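Local coordinates for transcriptional regulator (Vibrio virus VP882, PDB 7DWM), which holds the small molecule 3,5-dimethylpyrazin-2-ol in its PAS domain and probably binds DNA as a LuxR-type transcriptional regulator, at residues Gln75-Leu80 with Phe105-Leu110. Residues are numbered along the deposited sequence; the frame is centred on the assembly and turned at random.
With A1U (3,5-dimethylpyrazin-2-ol), chain C.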
ATOM      1  N   GLN A  75       2.196  15.727 -15.910  1.00103.24           N
ATOM      2  CA  GLN A  75       1.386  15.499 -17.098  1.00101.99           C
ATOM      3  C   GLN A  75       1.884  14.285 -17.865  1.00 93.30           C
ATOM      4  O   GLN A  75       1.079  13.584 -18.490  1.00107.23           O
ATOM      5  CB  GLN A  75       1.319  16.755 -17.977  1.00 98.51           C
ATOM      6  CG  GLN A  75       2.568  17.128 -18.741  1.00 93.78           C
ATOM      7  CD  GLN A  75       2.710  18.633 -18.912  1.00102.75           C
ATOM      8  OE1 GLN A  75       2.028  19.410 -18.243  1.00 94.42           O
ATOM      9  NE2 GLN A  75       3.613  19.047 -19.792  1.00105.70           N
ATOM     10  N   ALA A  76       3.192  14.007 -17.823  1.00 86.56           N
ATOM     11  CA  ALA A  76       3.683  12.818 -18.510  1.00 94.67           C
ATOM     12  C   ALA A  76       3.007  11.574 -17.953  1.00108.26           C
ATOM     13  O   ALA A  76       2.445  10.766 -18.706  1.00105.40           O
ATOM     14  CB  ALA A  76       5.202  12.718 -18.387  1.00 89.42           C
ATOM     15  N   GLN A  77       2.987  11.447 -16.622  1.00112.07           N
ATOM     16  CA  GLN A  77       2.232  10.373 -15.993  1.00106.64           C
ATOM     17  C   GLN A  77       0.796  10.392 -16.494  1.00108.27           C
ATOM     18  O   GLN A  77       0.256   9.364 -16.919  1.00100.47           O
ATOM     19  CB  GLN A  77       2.285  10.517 -14.469  1.00 96.60           C
ATOM     20  CG  GLN A  77       3.683  10.757 -13.905  1.00 93.27           C
ATOM     21  CD  GLN A  77       3.663  11.467 -12.562  1.00 89.36           C
ATOM     22  OE1 GLN A  77       2.602  11.830 -12.053  1.00 85.10           O
ATOM     23  NE2 GLN A  77       4.842  11.670 -11.981  1.00 76.55           N
ATOM     24  N   ASP A  78       0.199  11.586 -16.529  1.00 99.81           N
ATOM     25  CA  ASP A  78      -1.189  11.771 -16.928  1.00103.31           C
ATOM     26  C   ASP A  78      -1.508  11.236 -18.316  1.00106.63           C
ATOM     27  O   ASP A  78      -2.691  11.173 -18.669  1.00106.90           O
ATOM     28  CB  ASP A  78      -1.548  13.248 -16.869  1.00 92.73           C
ATOM     29  CG  ASP A  78      -1.878  13.699 -15.478  1.00102.92           C
ATOM     30  OD1 ASP A  78      -2.812  13.121 -14.886  1.00101.31           O
ATOM     31  OD2 ASP A  78      -1.197  14.618 -14.972  1.00116.36           O
ATOM     32  N   ARG A  79      -0.509  10.867 -19.118  1.00102.78           N
ATOM     33  CA  ARG A  79      -0.827  10.314 -20.426  1.00103.93           C
ATOM     34  C   ARG A  79      -0.607   8.808 -20.500  1.00107.40           C
ATOM     35  O   ARG A  79      -1.312   8.134 -21.262  1.00119.69           O
ATOM     36  CB  ARG A  79      -0.013  11.023 -21.517  1.00 99.81           C
ATOM     37  CG  ARG A  79      -0.015  12.548 -21.386  1.00109.52           C
ATOM     38  CD  ARG A  79      -1.102  13.174 -22.245  1.00100.05           C
ATOM     39  NE  ARG A  79      -2.359  13.299 -21.511  1.00112.50           N
ATOM     40  CZ  ARG A  79      -2.634  14.281 -20.659  1.00104.07           C
ATOM     41  NH1 ARG A  79      -3.803  14.310 -20.035  1.00 90.92           N
ATOM     42  NH2 ARG A  79      -1.745  15.238 -20.434  1.00 97.27           N
ATOM     43  N   LEU A  80       0.223   8.246 -19.614  1.00103.24           N
ATOM     44  CA  LEU A  80       0.490   6.814 -19.641  1.00111.50           C
ATOM     45  C   LEU A  80      -0.533   6.039 -18.842  1.00117.59           C
ATOM     46  O   LEU A  80      -0.692   4.834 -19.056  1.00117.58           O
ATOM     47  CB  LEU A  80       1.881   6.526 -19.069  1.00111.68           C
ATOM     48  CG  LEU A  80       2.997   6.391 -20.109  1.00107.50           C
ATOM     49  CD1 LEU A  80       4.219   5.577 -19.583  1.00105.06           C
ATOM     50  CD2 LEU A  80       2.446   5.852 -21.434  1.00108.50           C
ATOM     51  N   PHE A 105      -0.049   9.616  -4.858  1.00 62.00           N
ATOM     52  CA  PHE A 105      -1.060  10.066  -5.813  1.00 80.37           C
ATOM     53  C   PHE A 105      -1.367   8.928  -6.779  1.00 81.58           C
ATOM     54  O   PHE A 105      -0.529   8.567  -7.612  1.00 79.17           O
ATOM     55  CB  PHE A 105      -0.610  11.326  -6.549  1.00 80.62           C
ATOM     56  CG  PHE A 105      -0.862  12.589  -5.779  1.00 72.05           C
ATOM     57  CD1 PHE A 105      -2.074  13.253  -5.886  1.00 84.23           C
ATOM     58  CD2 PHE A 105       0.106  13.103  -4.933  1.00 74.21           C
ATOM     59  CE1 PHE A 105      -2.313  14.411  -5.168  1.00 80.56           C
ATOM     60  CE2 PHE A 105      -0.126  14.259  -4.211  1.00 77.16           C
ATOM     61  CZ  PHE A 105      -1.338  14.914  -4.330  1.00 82.82           C
ATOM     62  N   THR A 106      -2.568   8.365  -6.649  1.00 77.68           N
ATOM     63  CA  THR A 106      -3.046   7.286  -7.507  1.00 93.70           C
ATOM     64  C   THR A 106      -3.814   7.868  -8.690  1.00 92.47           C
ATOM     65  O   THR A 106      -4.838   8.536  -8.504  1.00 86.72           O
ATOM     66  CB  THR A 106      -3.933   6.324  -6.713  1.00 93.11           C
ATOM     67  OG1 THR A 106      -5.253   6.862  -6.596  1.00 95.83           O
ATOM     68  CG2 THR A 106      -3.355   6.104  -5.334  1.00100.00           C
ATOM     69  N   LYS A 107      -3.316   7.616  -9.901  1.00 96.42           N
ATOM     70  CA  LYS A 107      -3.917   8.163 -11.111  1.00110.41           C
ATOM     71  C   LYS A 107      -4.496   7.041 -11.961  1.00118.43           C
ATOM     72  O   LYS A 107      -3.796   6.080 -12.297  1.00102.71           O
ATOM     73  CB  LYS A 107      -2.891   8.982 -11.891  1.00107.42           C
ATOM     74  CG  LYS A 107      -2.160   9.960 -10.984  1.00107.38           C
ATOM     75  CD  LYS A 107      -0.896  10.549 -11.591  1.00 88.01           C
ATOM     76  CE  LYS A 107      -1.218  11.577 -12.659  1.00 92.77           C
ATOM     77  NZ  LYS A 107      -0.005  12.327 -13.087  1.00 84.76           N
ATOM     78  N   THR A 108      -5.783   7.177 -12.281  1.00119.89           N
ATOM     79  CA  THR A 108      -6.622   6.209 -12.967  1.00117.87           C
ATOM     80  C   THR A 108      -7.244   6.829 -14.216  1.00121.63           C
ATOM     81  O   THR A 108      -7.511   8.029 -14.244  1.00119.59           O
ATOM     82  CB  THR A 108      -7.735   5.697 -12.043  1.00 98.81           C
ATOM     83  OG1 THR A 108      -8.520   4.726 -12.744  1.00122.40           O
ATOM     84  CG2 THR A 108      -8.611   6.855 -11.566  1.00104.07           C
ATOM     85  N   PRO A 109      -7.467   6.028 -15.257  1.00130.07           N
ATOM     86  CA  PRO A 109      -8.165   6.551 -16.445  1.00122.00           C
ATOM     87  C   PRO A 109      -9.602   6.954 -16.132  1.00112.74           C
ATOM     88  O   PRO A 109     -10.318   6.270 -15.400  1.00119.12           O
ATOM     89  CB  PRO A 109      -8.112   5.375 -17.430  1.00112.54           C
ATOM     90  CG  PRO A 109      -7.066   4.430 -16.887  1.00117.33           C
ATOM     91  CD  PRO A 109      -7.081   4.619 -15.406  1.00129.60           C
ATOM     92  N   LEU A 110     -10.023   8.079 -16.702  1.00109.99           N
ATOM     93  CA  LEU A 110     -11.394   8.567 -16.547  1.00121.35           C
ATOM     94  C   LEU A 110     -12.289   8.046 -17.665  1.00140.96           C
ATOM     95  O   LEU A 110     -12.186   8.469 -18.826  1.00137.04           O
ATOM     96  CB  LEU A 110     -11.425  10.088 -16.457  1.00109.12           C
ATOM     97  CG  LEU A 110     -12.808  10.639 -16.092  1.00113.74           C
ATOM     98  CD1 LEU A 110     -12.740  11.809 -15.120  1.00101.71           C
ATOM     99  CD2 LEU A 110     -13.551  11.066 -17.320  1.00118.11           C
TER
HETATM  100  CAB A1U C 301       1.134  15.554  -7.825  1.00 90.98           C
HETATM  101  CAC A1U C 301       0.306  16.550  -7.251  1.00 90.18           C
HETATM  102  CAE A1U C 301      -1.229  16.240  -8.995  1.00 78.76           C
HETATM  103  CAF A1U C 301      -0.340  15.265  -9.495  1.00 91.86           C
HETATM  104  CAG A1U C 301       0.738  17.234  -5.982  1.00 73.64           C
HETATM  105  CAH A1U C 301      -2.524  16.584  -9.667  1.00 87.10           C
HETATM  106  NAA A1U C 301       0.826  14.890  -8.970  1.00 87.64           N
HETATM  107  NAD A1U C 301      -0.873  16.871  -7.859  1.00 81.19           N
HETATM  108  OAI A1U C 301      -0.754  14.633 -10.683  1.00 82.36           O
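Gln-77 and Asp-78, adjacent on helix 71-80, both meet the amino end of one lysine, Lys-107 of strand 99-110; the backbones stay apart, with 7.4 Å between the CA atoms of Asp-78 and Lys-107. The amide oxygen OE1 of Gln-77 accepts a hydrogen bond from Lys-107 NZ at 2.8 Å. The C=O...N angle of 134°, in the carbonyl plane, places the donor on a lone pair, and the extended glutamine chain crosses the lysine at about a right angle. The other amide atom, NE2, bonds weakly to Ser-234 OG. Asp-78 adds a salt bridge from OD2 to Lys-107 NZ at 3.2 Å, weak as a hydrogen bond. Its carboxylate is shared: OD2 also pairs with Lys-31, while OD1 takes a hydrogen bond from Thr-120, so two lysines probably balance this buried negative charge. Lys-107 reaches the helix with its chain bent at chi3 (74°), and the same NZ makes a weak hydrogen bond, 3.4 Å, to OAI of 3,5-dimethylpyrazin-2-ol. On the same strand Phe-105 lays one ring face against the ligand, whose CAC stands 3.7 Å above the ring plane, offset toward the rim. Helix 71-80 thus probably helps to position a ligand-contacting lysine from a second shell, in the manner of a PAS domain whose antiparallel sheet and flanking helices enclose a small-molecule pocket.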